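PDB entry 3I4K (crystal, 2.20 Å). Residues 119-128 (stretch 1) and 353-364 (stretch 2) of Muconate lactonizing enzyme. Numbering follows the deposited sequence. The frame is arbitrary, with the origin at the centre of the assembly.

Stretch 1 119-128: ARSLNVPVRD
Stretch 2 (353-364) AIPQGPGLGVDV

Stretch 1 leaves a helix after Ser-121, with Asn-123 at positive phi (62/51) in a Schellman motif. Val-124 N bonds back to Ala-119 O at 2.7 Å. Val-124 and Pro-125 are extended (-144/164, -69/162), and Arg-127 and Asp-128 enter a 3-10 segment. Stretch 2 has no regular helix or strand.

Ile-354 (chi1 m, chi2 p) lies near the Arg-127 guanidinium, with CG2 4.1 Å from Arg-127 NH1. Pro-355 O is 3.8 Å from the same NH1. Arg-127 reaches this site with chi1 p and chi2 and chi3 t. Gln-356 (chi1 m, chi2 m) lays its NE2 over one face of that guanidinium. Its NE2 also gives a weak hydrogen bond to Ile-354 O at 3.4 Å.

Gly-357 sits at 122/169, where a side chain would jam against the preceding carbonyl. Its O is 3.5 Å from Pro-125 CA, a CA-H...O contact. Pro-358 (-59/163) comes closest in register, its CA 4.2 Å from Pro-125 CA. Its CA also makes a CA-H...O contact with Val-124 O at 3.5 Å.

Gly-359 (53/-140) forms a single beta bridge with Pro-125. Gly-359 N donates to Val-124 O at 3.0 Å, and Val-126 N donates to Gly-359 O at 2.8 Å. Gly-359 CA packs over one face of the Arg-120 guanidinium. An ideal CB here would lie 2.4 Å from Arg-120 NE, a clash.

Pro-358 to Gly-361 form a type II' turn, closed by a weak bond from Gly-361 N to Pro-358 O at 2.8 Å. Leu-360 CB points away, yet CD1 meets Val-126 CG2 at 3.7 Å. Val-362 O lies at the guanidinium edge, 2.9 Å from Arg-120 NH2. Asp-363 OD2 completes a salt bridge with Arg-120 NH1 at 3.6 Å. Arg-120 is extended (chi1 m, chi2 and chi3 t).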

# COMPACT_ATOMS: atom_id res chain seq x y z
N ALA A 119 2.51 -1.05 -18.33
CA ALA A 119 1.56 0.03 -18.59
C ALA A 119 1.49 0.37 -20.08
O ALA A 119 0.42 0.71 -20.59
CB ALA A 119 1.95 1.27 -17.78
N ARG A 120 2.62 0.29 -20.78
CA ARG A 120 2.63 0.58 -22.21
C ARG A 120 1.96 -0.56 -22.96
O ARG A 120 1.22 -0.33 -23.92
CB ARG A 120 4.07 0.78 -22.71
CG ARG A 120 4.67 2.13 -22.31
CD ARG A 120 6.13 2.24 -22.70
NE ARG A 120 6.71 3.51 -22.30
CZ ARG A 120 6.44 4.68 -22.88
NH1 ARG A 120 5.60 4.72 -23.91
NH2 ARG A 120 6.99 5.79 -22.43
N SER A 121 2.20 -1.79 -22.52
CA SER A 121 1.60 -2.97 -23.14
C SER A 121 0.08 -2.93 -23.02
O SER A 121 -0.62 -3.44 -23.89
CB SER A 121 2.12 -4.25 -22.48
OG SER A 121 3.46 -4.53 -22.84
N LEU A 122 -0.42 -2.34 -21.94
CA LEU A 122 -1.86 -2.25 -21.72
C LEU A 122 -2.37 -0.93 -22.27
O LEU A 122 -3.58 -0.65 -22.25
CB LEU A 122 -2.18 -2.34 -20.23
CG LEU A 122 -1.66 -3.54 -19.44
CD1 LEU A 122 -2.08 -3.37 -17.97
CD2 LEU A 122 -2.22 -4.85 -20.00
N ASN A 123 -1.43 -0.12 -22.74
CA ASN A 123 -1.73 1.19 -23.30
C ASN A 123 -2.35 2.15 -22.29
O ASN A 123 -3.39 2.78 -22.55
CB ASN A 123 -2.62 1.05 -24.53
CG ASN A 123 -2.66 2.32 -25.37
OD1 ASN A 123 -1.62 2.83 -25.79
ND2 ASN A 123 -3.86 2.85 -25.60
N VAL A 124 -1.71 2.28 -21.13
CA VAL A 124 -2.17 3.18 -20.08
C VAL A 124 -0.98 3.81 -19.37
O VAL A 124 0.15 3.34 -19.51
CB VAL A 124 -2.99 2.41 -19.01
CG1 VAL A 124 -4.23 1.81 -19.64
CG2 VAL A 124 -2.13 1.33 -18.38
N PRO A 125 -1.21 4.89 -18.61
CA PRO A 125 -0.12 5.55 -17.88
C PRO A 125 0.33 4.59 -16.78
O PRO A 125 -0.41 3.66 -16.43
CB PRO A 125 -0.79 6.79 -17.29
CG PRO A 125 -1.99 7.02 -18.17
CD PRO A 125 -2.47 5.63 -18.45
N VAL A 126 1.51 4.79 -16.22
CA VAL A 126 1.97 3.91 -15.15
C VAL A 126 1.09 4.08 -13.90
O VAL A 126 0.89 3.13 -13.14
CB VAL A 126 3.43 4.20 -14.78
CG1 VAL A 126 3.70 3.80 -13.34
CG2 VAL A 126 4.36 3.43 -15.72
N ARG A 127 0.54 5.28 -13.70
CA ARG A 127 -0.30 5.56 -12.54
C ARG A 127 -1.61 4.76 -12.51
O ARG A 127 -2.20 4.57 -11.45
CB ARG A 127 -0.65 7.05 -12.48
CG ARG A 127 -1.40 7.53 -13.70
CD ARG A 127 -1.78 8.98 -13.59
NE ARG A 127 -2.52 9.41 -14.76
CZ ARG A 127 -1.97 9.64 -15.95
NH1 ARG A 127 -0.67 9.47 -16.12
NH2 ARG A 127 -2.73 10.01 -16.97
N ASP A 128 -2.07 4.31 -13.67
CA ASP A 128 -3.30 3.53 -13.71
C ASP A 128 -3.06 2.12 -13.19
O ASP A 128 -3.98 1.32 -13.08
CB ASP A 128 -3.86 3.48 -15.13
CG ASP A 128 -4.50 4.79 -15.56
OD1 ASP A 128 -4.66 5.70 -14.72
OD2 ASP A 128 -4.84 4.90 -16.75
N ALA A 353 3.61 19.55 -14.39
CA ALA A 353 2.47 18.73 -14.73
C ALA A 353 2.88 17.27 -14.86
O ALA A 353 4.00 16.97 -15.26
CB ALA A 353 1.84 19.21 -16.04
N ILE A 354 1.97 16.37 -14.51
CA ILE A 354 2.24 14.95 -14.61
C ILE A 354 2.28 14.58 -16.08
O ILE A 354 1.44 15.01 -16.86
CB ILE A 354 1.14 14.10 -13.90
CG1 ILE A 354 1.35 14.11 -12.38
CG2 ILE A 354 1.19 12.66 -14.40
CD1 ILE A 354 1.38 15.47 -11.75
N PRO A 355 3.27 13.76 -16.48
CA PRO A 355 3.42 13.33 -17.86
C PRO A 355 2.24 12.50 -18.35
O PRO A 355 2.04 11.37 -17.92
CB PRO A 355 4.71 12.50 -17.82
CG PRO A 355 5.47 13.14 -16.71
CD PRO A 355 4.41 13.32 -15.66
N GLN A 356 1.46 13.08 -19.26
CA GLN A 356 0.31 12.38 -19.82
C GLN A 356 0.80 11.44 -20.92
O GLN A 356 1.78 11.73 -21.61
CB GLN A 356 -0.69 13.38 -20.39
CG GLN A 356 -1.28 14.31 -19.34
CD GLN A 356 -2.12 13.56 -18.31
OE1 GLN A 356 -3.17 13.01 -18.63
NE2 GLN A 356 -1.64 13.54 -17.07
N GLY A 357 0.13 10.30 -21.06
CA GLY A 357 0.53 9.34 -22.07
C GLY A 357 0.86 7.99 -21.47
O GLY A 357 0.99 7.85 -20.25
N PRO A 358 1.02 6.96 -22.31
CA PRO A 358 1.33 5.60 -21.87
C PRO A 358 2.64 5.51 -21.08
O PRO A 358 3.46 6.42 -21.13
CB PRO A 358 1.39 4.83 -23.19
CG PRO A 358 1.93 5.85 -24.14
CD PRO A 358 1.11 7.07 -23.78
N GLY A 359 2.81 4.40 -20.37
CA GLY A 359 4.02 4.20 -19.59
C GLY A 359 4.27 5.37 -18.65
O GLY A 359 3.33 5.90 -18.07
N LEU A 360 5.53 5.78 -18.51
CA LEU A 360 5.86 6.90 -17.64
C LEU A 360 5.32 8.21 -18.20
O LEU A 360 5.29 9.22 -17.51
CB LEU A 360 7.37 7.03 -17.43
CG LEU A 360 8.12 6.08 -16.50
CD1 LEU A 360 7.25 5.70 -15.32
CD2 LEU A 360 8.54 4.84 -17.25
N GLY A 361 4.89 8.18 -19.46
CA GLY A 361 4.37 9.38 -20.09
C GLY A 361 5.49 10.11 -20.80
O GLY A 361 5.37 11.29 -21.17
N VAL A 362 6.61 9.41 -20.99
CA VAL A 362 7.75 10.00 -21.66
C VAL A 362 8.60 8.90 -22.29
O VAL A 362 8.83 7.86 -21.68
CB VAL A 362 8.57 10.85 -20.67
CG1 VAL A 362 9.51 9.97 -19.86
CG2 VAL A 362 9.31 11.92 -21.42
N ASP A 363 9.04 9.13 -23.52
CA ASP A 363 9.84 8.14 -24.24
C ASP A 363 11.31 8.51 -24.26
O ASP A 363 11.66 9.68 -24.21
CB ASP A 363 9.33 7.99 -25.68
CG ASP A 363 7.87 8.35 -25.81
OD1 ASP A 363 7.56 9.56 -25.90
OD2 ASP A 363 7.03 7.42 -25.81
N VAL A 364 12.17 7.50 -24.35
CA VAL A 364 13.61 7.75 -24.37
C VAL A 364 14.11 8.05 -25.77
O VAL A 364 13.52 7.62 -26.75
CB VAL A 364 14.39 6.54 -23.82
CG1 VAL A 364 13.93 6.21 -22.41
CG2 VAL A 364 14.18 5.34 -24.73